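Local coordinates for protein sesquisabinene B synthase 2 (Santalum album, PDB 6A2C) that probably catalyses the metal-dependent cyclisation of farnesyl diphosphate to the sesquiterpene sesquisabinene B, at residues Asn460-Ser465 with Lys476-Tyr481; Val88-Leu93 with Ala224-Asp229; Ile283-Tyr288 with Met304-Gly309. All blocks are in the same frame, centred on the assembly; numbering follows the deposited sequence.

Contact 1: residues Asn460-Ser465 with Lys476-Tyr481. With MG (magnesium ion), chain F; FPP (farnesyl diphosphate), chain C.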
loop_
_atom_site.group_PDB
_atom_site.type_symbol
_atom_site.label_atom_id
_atom_site.label_comp_id
_atom_site.label_asym_id
_atom_site.label_seq_id
_atom_site.Cartn_x
_atom_site.Cartn_y
_atom_site.Cartn_z
ATOM N N ASN A 460 -15.295 24.748 -12.432
ATOM C CA ASN A 460 -14.031 24.430 -13.135
ATOM C C ASN A 460 -13.951 25.290 -14.409
ATOM O O ASN A 460 -12.915 25.955 -14.611
ATOM C CB ASN A 460 -13.862 22.938 -13.420
ATOM C CG ASN A 460 -12.577 22.561 -14.136
ATOM O OD1 ASN A 460 -12.532 22.547 -15.361
ATOM N ND2 ASN A 460 -11.605 22.052 -13.400
ATOM N N ASP A 461 -15.024 25.359 -15.191
ATOM C CA ASP A 461 -15.025 26.108 -16.477
ATOM C C ASP A 461 -14.851 27.617 -16.258
ATOM O O ASP A 461 -14.247 28.267 -17.105
ATOM C CB ASP A 461 -16.275 25.772 -17.281
ATOM C CG ASP A 461 -16.230 24.400 -17.919
ATOM O OD1 ASP A 461 -15.329 23.622 -17.582
ATOM O OD2 ASP A 461 -17.099 24.132 -18.741
ATOM N N LEU A 462 -15.369 28.141 -15.159
ATOM C CA LEU A 462 -15.298 29.590 -14.864
ATOM C C LEU A 462 -13.896 29.976 -14.386
ATOM O O LEU A 462 -13.536 31.124 -14.555
ATOM C CB LEU A 462 -16.331 29.913 -13.784
ATOM C CG LEU A 462 -17.767 30.124 -14.252
ATOM C CD1 LEU A 462 -18.692 30.247 -13.055
ATOM C CD2 LEU A 462 -17.881 31.352 -15.136
ATOM N N GLY A 463 -13.147 29.039 -13.818
ATOM C CA GLY A 463 -11.817 29.341 -13.261
ATOM C C GLY A 463 -10.751 29.518 -14.325
ATOM O O GLY A 463 -9.625 29.872 -13.968
ATOM N N THR A 464 -11.094 29.284 -15.584
ATOM C CA THR A 464 -10.119 29.366 -16.694
ATOM C C THR A 464 -9.873 30.822 -17.097
ATOM O O THR A 464 -10.857 31.550 -17.254
ATOM C CB THR A 464 -10.587 28.507 -17.878
ATOM O OG1 THR A 464 -11.687 29.153 -18.517
ATOM C CG2 THR A 464 -10.997 27.111 -17.469
ATOM N N SER A 465 -8.606 31.203 -17.295
ATOM C CA SER A 465 -8.208 32.576 -17.716
ATOM C C SER A 465 -8.556 32.811 -19.186
ATOM O O SER A 465 -9.032 31.860 -19.813
ATOM C CB SER A 465 -6.717 32.681 -17.552
ATOM O OG SER A 465 -6.060 31.608 -18.205
ATOM N N LYS A 476 -16.115 24.453 -23.703
ATOM C CA LYS A 476 -16.211 24.852 -22.279
ATOM C C LYS A 476 -17.537 25.622 -22.125
ATOM O O LYS A 476 -18.048 26.059 -23.158
ATOM C CB LYS A 476 -14.950 25.544 -21.742
ATOM C CG LYS A 476 -13.650 24.751 -21.776
ATOM C CD LYS A 476 -13.621 23.538 -20.872
ATOM C CE LYS A 476 -12.498 22.582 -21.217
ATOM N NZ LYS A 476 -12.623 21.280 -20.522
ATOM N N SER A 477 -18.036 25.825 -20.905
ATOM C CA SER A 477 -19.375 26.404 -20.606
ATOM C C SER A 477 -19.518 27.784 -21.268
ATOM O O SER A 477 -20.499 27.983 -21.952
ATOM C CB SER A 477 -19.632 26.504 -19.119
ATOM O OG SER A 477 -19.667 25.210 -18.535
ATOM N N ILE A 478 -18.598 28.722 -21.011
ATOM C CA ILE A 478 -18.809 30.138 -21.426
ATOM C C ILE A 478 -18.931 30.163 -22.955
ATOM O O ILE A 478 -19.897 30.743 -23.455
ATOM C CB ILE A 478 -17.691 31.061 -20.911
ATOM C CG1 ILE A 478 -17.714 31.188 -19.387
ATOM C CG2 ILE A 478 -17.799 32.424 -21.569
ATOM C CD1 ILE A 478 -16.458 31.776 -18.791
ATOM N N GLN A 479 -18.014 29.497 -23.657
ATOM C CA GLN A 479 -17.942 29.551 -25.129
ATOM C C GLN A 479 -19.164 28.847 -25.714
ATOM O O GLN A 479 -19.666 29.311 -26.770
ATOM C CB GLN A 479 -16.633 28.954 -25.635
ATOM C CG GLN A 479 -16.401 29.191 -27.123
ATOM C CD GLN A 479 -16.258 30.645 -27.522
ATOM O OE1 GLN A 479 -16.939 31.109 -28.429
ATOM N NE2 GLN A 479 -15.356 31.368 -26.866
ATOM N N CYS A 480 -19.637 27.770 -25.074
ATOM C CA CYS A 480 -20.795 27.010 -25.592
ATOM C C CYS A 480 -21.997 27.948 -25.570
ATOM O O CYS A 480 -22.746 27.970 -26.538
ATOM C CB CYS A 480 -21.080 25.734 -24.798
ATOM S SG CYS A 480 -19.996 24.372 -25.269
ATOM N N TYR A 481 -22.142 28.723 -24.499
ATOM C CA TYR A 481 -23.253 29.679 -24.360
ATOM C C TYR A 481 -23.062 30.870 -25.312
ATOM O O TYR A 481 -24.091 31.354 -25.830
ATOM C CB TYR A 481 -23.392 30.175 -22.930
ATOM C CG TYR A 481 -24.604 31.035 -22.732
ATOM C CD1 TYR A 481 -25.864 30.474 -22.647
ATOM C CD2 TYR A 481 -24.500 32.413 -22.681
ATOM C CE1 TYR A 481 -26.991 31.252 -22.456
ATOM C CE2 TYR A 481 -25.620 33.212 -22.500
ATOM C CZ TYR A 481 -26.867 32.629 -22.397
ATOM O OH TYR A 481 -27.962 33.404 -22.207
HETATM MG MG MG F . -10.940 21.960 -17.000
HETATM C C1 FPP C . -8.453 18.551 -13.734
HETATM O O1 FPP C . -8.359 19.671 -14.625
HETATM C C2 FPP C . -9.685 18.506 -12.877
HETATM C C3 FPP C . -10.503 17.457 -12.873
HETATM C C4 FPP C . -10.259 16.245 -13.727
HETATM C C5 FPP C . -11.779 17.441 -12.077
HETATM C C6 FPP C . -11.909 16.315 -11.076
HETATM C C7 FPP C . -11.226 16.603 -9.776
HETATM C C8 FPP C . -10.012 16.225 -9.405
HETATM C C10 FPP C . -9.068 15.485 -10.285
HETATM C C9 FPP C . -9.509 16.479 -8.023
HETATM C C11 FPP C . -9.765 15.289 -7.156
HETATM C C12 FPP C . -10.979 15.420 -6.292
HETATM C C13 FPP C . -11.291 14.724 -5.203
HETATM C C14 FPP C . -12.596 14.881 -4.479
HETATM C C15 FPP C . -10.368 13.716 -4.584
HETATM P PA FPP C . -9.117 19.821 -16.066
HETATM O O1A FPP C . -9.677 21.201 -15.823
HETATM O O2A FPP C . -8.421 19.449 -17.417
HETATM O O3A FPP C . -10.461 18.889 -16.146
HETATM P PB FPP C . -11.324 18.897 -17.613
HETATM O O1B FPP C . -10.378 18.494 -18.755
HETATM O O2B FPP C . -12.451 17.896 -17.446
HETATM O O3B FPP C . -11.853 20.292 -17.778
HETATM O O HOH W 1 -15.987 28.185 -19.869
HETATM O O HOH W 2 -12.487 23.303 -17.702
HETATM O O HOH W 3 -9.678 21.981 -18.745
HETATM O O HOH W 4 -10.438 23.925 -16.158
#
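Asp461, on helix 447-462, and Ser477, at the start of helix 477-485, mark the closest backbone approach, their CA atoms 6.0 Å apart. Lys476 is the N-cap, so the first N-H groups, of Ser477 and Ile478, have no acceptor within the helix itself. Asp461 OD2 takes Ser477 N at 2.9 Å (N-H...O angle 145°) and Ser477 OG at 2.8 Å; the two donors meet its anti side from opposite faces of the carboxylate plane. A water accepts from Ile478 N at 2.9 Å and donates to Asp461 O. Outside the pair, Tyr409 OH also bonds OD2 and Arg457 forms a salt bridge with OD1, fixing the carboxylate's rotation. The sequence from Asn460 to Thr464 matches the start of the second metal-binding (NSE/DTE) motif of class I terpene synthases. Asn460 binds magnesium through OD1 at 2.4 Å and donates from ND2 to FPP O1A; two diphosphate oxygens and three waters complete six ligands. Thr464 OG1, not among these ligands, donates to Asp461 O. One metal-bound water donates to Asp461 OD1 at 2.9 Å, making this carboxylate second-shell. Lys476, bent at chi2 (-66°), crosses Asp461 at roughly a right angle and donates from NZ to FPP O3B at 3.0 Å, probably offsetting diphosphate charge. Farther from the metal, Leu462 CD2 touches Ile478 CD1 at 3.9 Å.

Contact 2: residues Val88-Leu93 with Ala224-Asp229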
loop_
_atom_site.group_PDB
_atom_site.type_symbol
_atom_site.label_atom_id
_atom_site.label_comp_id
_atom_site.label_asym_id
_atom_site.label_seq_id
_atom_site.Cartn_x
_atom_site.Cartn_y
_atom_site.Cartn_z
ATOM N N VAL A 88 -17.304 28.266 16.594
ATOM C CA VAL A 88 -16.890 26.835 16.705
ATOM C C VAL A 88 -16.846 26.220 15.290
ATOM O O VAL A 88 -15.877 25.497 14.964
ATOM C CB VAL A 88 -17.848 26.069 17.636
ATOM C CG1 VAL A 88 -17.666 24.568 17.545
ATOM C CG2 VAL A 88 -17.730 26.529 19.073
ATOM N N ARG A 89 -17.842 26.523 14.474
ATOM C CA ARG A 89 -17.981 25.966 13.090
ATOM C C ARG A 89 -16.824 26.475 12.235
ATOM O O ARG A 89 -16.157 25.683 11.538
ATOM C CB ARG A 89 -19.315 26.391 12.472
ATOM C CG ARG A 89 -19.497 26.012 11.002
ATOM C CD ARG A 89 -19.076 27.141 10.083
ATOM N NE ARG A 89 -19.238 26.919 8.654
ATOM C CZ ARG A 89 -20.326 27.191 7.971
ATOM N NH1 ARG A 89 -21.404 27.655 8.589
ATOM N NH2 ARG A 89 -20.326 27.013 6.665
ATOM N N ARG A 90 -16.548 27.761 12.340
ATOM C CA ARG A 90 -15.572 28.435 11.456
ATOM C C ARG A 90 -14.147 28.025 11.819
ATOM O O ARG A 90 -13.306 27.931 10.908
ATOM C CB ARG A 90 -15.794 29.941 11.533
ATOM C CG ARG A 90 -16.289 30.543 10.241
ATOM C CD ARG A 90 -15.786 31.954 10.197
ATOM N NE ARG A 90 -15.212 32.409 8.953
ATOM C CZ ARG A 90 -15.679 33.458 8.294
ATOM N NH1 ARG A 90 -16.744 34.068 8.780
ATOM N NH2 ARG A 90 -15.094 33.886 7.169
ATOM N N LEU A 91 -13.903 27.725 13.099
ATOM C CA LEU A 91 -12.634 27.148 13.577
ATOM C C LEU A 91 -12.479 25.687 13.147
ATOM O O LEU A 91 -11.445 25.079 13.512
ATOM C CB LEU A 91 -12.580 27.240 15.100
ATOM C CG LEU A 91 -12.419 28.661 15.618
ATOM C CD1 LEU A 91 -12.637 28.671 17.123
ATOM C CD2 LEU A 91 -11.075 29.266 15.219
ATOM N N GLY A 92 -13.485 25.099 12.498
ATOM C CA GLY A 92 -13.368 23.717 12.008
ATOM C C GLY A 92 -13.713 22.668 13.051
ATOM O O GLY A 92 -13.297 21.531 12.868
ATOM N N LEU A 93 -14.509 22.994 14.073
ATOM C CA LEU A 93 -14.654 22.110 15.257
ATOM C C LEU A 93 -16.056 21.527 15.359
ATOM O O LEU A 93 -16.285 20.762 16.317
ATOM C CB LEU A 93 -14.340 22.908 16.524
ATOM C CG LEU A 93 -12.909 23.410 16.643
ATOM C CD1 LEU A 93 -12.761 24.268 17.897
ATOM C CD2 LEU A 93 -11.948 22.249 16.656
ATOM N N ALA A 224 -10.922 26.741 8.333
ATOM C CA ALA A 224 -10.477 26.591 9.735
ATOM C C ALA A 224 -9.077 27.191 9.886
ATOM O O ALA A 224 -8.835 27.916 10.887
ATOM C CB ALA A 224 -10.527 25.150 10.168
ATOM N N ARG A 225 -8.163 26.897 8.962
ATOM C CA ARG A 225 -6.775 27.367 9.136
ATOM C C ARG A 225 -6.734 28.894 9.051
ATOM O O ARG A 225 -5.983 29.519 9.840
ATOM C CB ARG A 225 -5.833 26.759 8.103
ATOM C CG ARG A 225 -4.390 27.187 8.319
ATOM C CD ARG A 225 -3.857 26.721 9.663
ATOM N NE ARG A 225 -2.524 27.260 9.950
ATOM C CZ ARG A 225 -2.267 28.432 10.530
ATOM N NH1 ARG A 225 -3.240 29.260 10.873
ATOM N NH2 ARG A 225 -1.015 28.774 10.777
ATOM N N TRP A 226 -7.437 29.475 8.078
ATOM C CA TRP A 226 -7.487 30.939 7.893
ATOM C C TRP A 226 -8.121 31.587 9.134
ATOM O O TRP A 226 -7.635 32.668 9.620
ATOM C CB TRP A 226 -8.270 31.269 6.629
ATOM C CG TRP A 226 -8.354 32.733 6.359
ATOM C CD1 TRP A 226 -7.424 33.491 5.711
ATOM C CD2 TRP A 226 -9.359 33.642 6.818
ATOM N NE1 TRP A 226 -7.856 34.786 5.610
ATOM C CE2 TRP A 226 -9.026 34.910 6.300
ATOM C CE3 TRP A 226 -10.580 33.488 7.489
ATOM C CZ2 TRP A 226 -9.841 36.022 6.484
ATOM C CZ3 TRP A 226 -11.362 34.597 7.706
ATOM C CH2 TRP A 226 -11.001 35.840 7.197
ATOM N N PHE A 227 -9.231 31.023 9.594
ATOM C CA PHE A 227 -10.043 31.676 10.640
ATOM C C PHE A 227 -9.349 31.580 12.013
ATOM O O PHE A 227 -9.652 32.426 12.864
ATOM C CB PHE A 227 -11.441 31.083 10.712
ATOM C CG PHE A 227 -12.342 31.849 11.627
ATOM C CD1 PHE A 227 -12.706 33.142 11.334
ATOM C CD2 PHE A 227 -12.720 31.312 12.830
ATOM C CE1 PHE A 227 -13.451 33.881 12.244
ATOM C CE2 PHE A 227 -13.510 32.026 13.711
ATOM C CZ PHE A 227 -13.877 33.306 13.410
ATOM N N ILE A 228 -8.558 30.550 12.264
ATOM C CA ILE A 228 -7.730 30.468 13.505
ATOM C C ILE A 228 -6.868 31.742 13.615
ATOM O O ILE A 228 -6.968 32.450 14.648
ATOM C CB ILE A 228 -6.904 29.176 13.554
ATOM C CG1 ILE A 228 -7.789 27.986 13.924
ATOM C CG2 ILE A 228 -5.739 29.331 14.527
ATOM C CD1 ILE A 228 -7.157 26.654 13.643
ATOM N N ASP A 229 -6.177 32.132 12.544
ATOM C CA ASP A 229 -5.420 33.415 12.512
ATOM C C ASP A 229 -6.361 34.598 12.752
ATOM O O ASP A 229 -6.012 35.471 13.570
ATOM C CB ASP A 229 -4.656 33.589 11.202
ATOM C CG ASP A 229 -3.545 32.580 11.068
ATOM O OD1 ASP A 229 -3.312 31.874 12.035
ATOM O OD2 ASP A 229 -3.006 32.450 9.972
#
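Leu91 and Ala224 bring the two backbones together, their CA atoms 4.4 Å apart, where the end of helix 78-90, in the largely helical N-terminal terpene synthase domain, lies against helix 220-232. The close fit is evident in the main chain and the Ala224 methyl: Ala224 CA directs its hydrogen at Arg90 O (3.3 Å, angle at H 152°), and Ala224 CB rests 3.7 Å from Gly92 CA. Gly92 ends its helix in a Schellman motif at positive phi, and a CB on it would point at Ala224 and collide with that methyl. On the buried side, Leu91 reaches back from a CB that points away: CD2 touches Phe227 CD2 at 3.5 Å and Ile228 CG1 at 3.8 Å, while its CG lies in the plane of the Phe227 ring at the edge. A chi1 of -172° swings the Phe227 ring across to Arg90, whose CD makes a CH-pi contact over one face, 3.6 Å from the ring centroid. Replacing Phe227 with an alanine would probably deprive Arg90 CD of that face and open a gap beside Leu91 CD2. Toward the partly exposed side, packing thins out. Arg90 NH2 comes only within 3.8 Å of Trp226 CZ3, the two side chains running alongside with their planes 30° apart, and Trp226 also stacks on His209. The charge of Arg90 is met by Glu223 through NE. Between the segments the join therefore relies on van der Waals fit and C-H contacts, with the arginine contributing its aliphatic stem here and its charge next door.

Contact 3: residues Ile283-Tyr288 with Met304-Gly309. With FPP (farnesyl diphosphate), chain C.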
loop_
_atom_site.group_PDB
_atom_site.type_symbol
_atom_site.label_atom_id
_atom_site.label_comp_id
_atom_site.label_asym_id
_atom_site.label_seq_id
_atom_site.Cartn_x
_atom_site.Cartn_y
_atom_site.Cartn_z
ATOM N N ILE A 283 -0.735 15.132 -5.185
ATOM C CA ILE A 283 -0.811 16.128 -4.082
ATOM C C ILE A 283 -2.056 17.000 -4.290
ATOM O O ILE A 283 -2.769 17.268 -3.299
ATOM C CB ILE A 283 0.464 16.980 -3.937
ATOM C CG1 ILE A 283 0.359 17.909 -2.730
ATOM C CG2 ILE A 283 0.736 17.804 -5.174
ATOM C CD1 ILE A 283 0.384 17.169 -1.393
ATOM N N GLN A 284 -2.335 17.422 -5.520
ATOM C CA GLN A 284 -3.544 18.222 -5.801
ATOM C C GLN A 284 -4.805 17.398 -5.494
ATOM O O GLN A 284 -5.760 17.991 -4.954
ATOM C CB GLN A 284 -3.497 18.799 -7.209
ATOM C CG GLN A 284 -2.278 19.709 -7.362
ATOM C CD GLN A 284 -2.341 20.703 -8.496
ATOM O OE1 GLN A 284 -2.271 20.343 -9.668
ATOM N NE2 GLN A 284 -2.397 21.981 -8.143
ATOM N N SER A 285 -4.850 16.115 -5.872
ATOM C CA SER A 285 -6.050 15.286 -5.572
ATOM C C SER A 285 -6.253 15.256 -4.054
ATOM O O SER A 285 -7.391 15.455 -3.571
ATOM C CB SER A 285 -5.918 13.906 -6.149
ATOM O OG SER A 285 -7.000 13.087 -5.739
ATOM N N TYR A 286 -5.171 15.036 -3.308
ATOM C CA TYR A 286 -5.247 14.883 -1.843
ATOM C C TYR A 286 -5.691 16.213 -1.245
ATOM O O TYR A 286 -6.592 16.219 -0.413
ATOM C CB TYR A 286 -3.948 14.340 -1.242
ATOM C CG TYR A 286 -4.112 14.112 0.234
ATOM C CD1 TYR A 286 -4.926 13.113 0.719
ATOM C CD2 TYR A 286 -3.575 15.014 1.143
ATOM C CE1 TYR A 286 -5.128 12.960 2.089
ATOM C CE2 TYR A 286 -3.767 14.875 2.503
ATOM C CZ TYR A 286 -4.548 13.843 2.979
ATOM O OH TYR A 286 -4.742 13.743 4.335
ATOM N N MET A 287 -5.147 17.329 -1.723
ATOM C CA MET A 287 -5.533 18.657 -1.195
ATOM C C MET A 287 -7.030 18.878 -1.404
ATOM O O MET A 287 -7.679 19.415 -0.508
ATOM C CB MET A 287 -4.718 19.783 -1.822
ATOM C CG MET A 287 -3.337 19.800 -1.215
ATOM S SD MET A 287 -2.273 21.058 -1.929
ATOM C CE MET A 287 -3.155 22.546 -1.465
ATOM N N TYR A 288 -7.556 18.449 -2.535
ATOM C CA TYR A 288 -8.986 18.567 -2.870
ATOM C C TYR A 288 -9.791 17.619 -1.973
ATOM O O TYR A 288 -10.840 18.043 -1.458
ATOM C CB TYR A 288 -9.212 18.257 -4.347
ATOM C CG TYR A 288 -10.563 18.713 -4.823
ATOM C CD1 TYR A 288 -11.718 18.078 -4.395
ATOM C CD2 TYR A 288 -10.693 19.759 -5.709
ATOM C CE1 TYR A 288 -12.973 18.490 -4.811
ATOM C CE2 TYR A 288 -11.938 20.158 -6.166
ATOM C CZ TYR A 288 -13.082 19.560 -5.671
ATOM O OH TYR A 288 -14.318 19.944 -6.124
ATOM N N MET A 304 -8.965 6.564 -0.471
ATOM C CA MET A 304 -9.483 5.956 -1.719
ATOM C C MET A 304 -9.973 7.071 -2.653
ATOM O O MET A 304 -9.727 6.981 -3.865
ATOM C CB MET A 304 -10.558 4.926 -1.410
ATOM C CG MET A 304 -9.931 3.613 -0.905
ATOM S SD MET A 304 -11.100 2.322 -0.549
ATOM C CE MET A 304 -11.652 2.785 1.092
ATOM N N GLU A 305 -10.648 8.080 -2.128
ATOM C CA GLU A 305 -11.155 9.179 -2.979
ATOM C C GLU A 305 -9.949 9.884 -3.605
ATOM O O GLU A 305 -10.058 10.302 -4.777
ATOM C CB GLU A 305 -12.036 10.146 -2.189
ATOM C CG GLU A 305 -13.320 9.535 -1.691
ATOM C CD GLU A 305 -14.314 9.191 -2.783
ATOM O OE1 GLU A 305 -14.587 10.067 -3.642
ATOM O OE2 GLU A 305 -14.785 8.055 -2.774
ATOM N N ALA A 306 -8.866 10.064 -2.845
ATOM C CA ALA A 306 -7.668 10.778 -3.335
ATOM C C ALA A 306 -7.047 9.951 -4.455
ATOM O O ALA A 306 -6.552 10.548 -5.445
ATOM C CB ALA A 306 -6.677 11.052 -2.223
ATOM N N LYS A 307 -7.018 8.630 -4.303
ATOM C CA LYS A 307 -6.476 7.754 -5.369
ATOM C C LYS A 307 -7.305 7.936 -6.646
ATOM O O LYS A 307 -6.717 8.093 -7.724
ATOM C CB LYS A 307 -6.496 6.291 -4.959
ATOM C CG LYS A 307 -5.478 5.892 -3.900
ATOM C CD LYS A 307 -5.561 4.442 -3.575
ATOM C CE LYS A 307 -4.438 3.973 -2.683
ATOM N NZ LYS A 307 -4.586 2.529 -2.486
ATOM N N VAL A 308 -8.623 7.889 -6.547
ATOM C CA VAL A 308 -9.506 8.065 -7.737
ATOM C C VAL A 308 -9.261 9.456 -8.348
ATOM O O VAL A 308 -9.035 9.528 -9.538
ATOM C CB VAL A 308 -10.970 7.850 -7.351
ATOM C CG1 VAL A 308 -11.893 8.090 -8.516
ATOM C CG2 VAL A 308 -11.168 6.464 -6.762
ATOM N N GLY A 309 -9.173 10.511 -7.542
ATOM C CA GLY A 309 -8.909 11.863 -8.056
ATOM C C GLY A 309 -7.556 11.986 -8.740
ATOM O O GLY A 309 -7.479 12.651 -9.787
HETATM C C1 FPP C . -8.453 18.551 -13.734
HETATM O O1 FPP C . -8.359 19.671 -14.625
HETATM C C2 FPP C . -9.685 18.506 -12.877
HETATM C C3 FPP C . -10.503 17.457 -12.873
HETATM C C4 FPP C . -10.259 16.245 -13.727
HETATM C C5 FPP C . -11.779 17.441 -12.077
HETATM C C6 FPP C . -11.909 16.315 -11.076
HETATM C C7 FPP C . -11.226 16.603 -9.776
HETATM C C8 FPP C . -10.012 16.225 -9.405
HETATM C C10 FPP C . -9.068 15.485 -10.285
HETATM C C9 FPP C . -9.509 16.479 -8.023
HETATM C C11 FPP C . -9.765 15.289 -7.156
HETATM C C12 FPP C . -10.979 15.420 -6.292
HETATM C C13 FPP C . -11.291 14.724 -5.203
HETATM C C14 FPP C . -12.596 14.881 -4.479
HETATM C C15 FPP C . -10.368 13.716 -4.584
HETATM P PA FPP C . -9.117 19.821 -16.066
HETATM O O1A FPP C . -9.677 21.201 -15.823
HETATM O O2A FPP C . -8.421 19.449 -17.417
HETATM O O3A FPP C . -10.461 18.889 -16.146
HETATM P PB FPP C . -11.324 18.897 -17.613
HETATM O O1B FPP C . -10.378 18.494 -18.755
HETATM O O2B FPP C . -12.451 17.896 -17.446
HETATM O O3B FPP C . -11.853 20.292 -17.778
#
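Ser285 and Ala306 supply the polar tie between two helices of the all-alpha class I terpene synthase fold. Helix 299-321 carries, farther along, the aspartate-rich DDxxD pattern that includes the magnesium ligands Asp316 and Asp320. The segment axes approach to 8.1 Å, with N-to-C directions 135° apart. The single hydrogen bond between the segments runs from Ser285 OG to Ala306 O at 2.6 Å, in the carbonyl plane and on a lone pair (C=O...O angle 119°). It is a buried bond to a backbone carbonyl, reached because OG stands anti to the backbone N of Ser285 (chi1 174°). Gly309 permits this close approach: a side chain there would point at Ser285 and clash with OG.

The apolar part is small. Ala306 CB meets the ring of Tyr286 in its plane, at the CD1 edge, at 4.0 Å, while Tyr286 OH bonds to Glu259 on helix 239-270.

Ligand contacts form the third group, for the two helices line the pocket around the farnesyl chain. Tyr288 lies along the chain's far end, its CD1 3.3 Å from FPP C14, and its OH is held by Ser532 and Val528. Backbone carbonyls also face the hydrocarbon: Glu305 O lies 3.4 Å from FPP C15, and Ser285 O meets the same methyl at 3.6 Å. Gly309 O, which accepts a hydrogen bond from Thr313 OG1, stands 3.3 Å from FPP C10.

From the N terminus, contact 2 closes first: through 88-93 it ties the N-terminal domain to helix 220-232 across 130 intervening residues, about half of them helical. Contact 3 follows, pairing helices 281-292 and 299-321 over just 15 residues. Contact 1 comes last, bridging the 10-residue, partly unmodelled connection between helices 447-462 and 477-485. The three loops run in series, so none nests in or crosses another. Contacts 1 and 3 both lie in the metal-binding domain, centres about 23 Å apart, and touch farnesyl diphosphate at its diphosphate and its hydrocarbon respectively. Contact 2, away from the annotated sites, lies about 32 Å from contact 1, centre to centre, across the chain's middle.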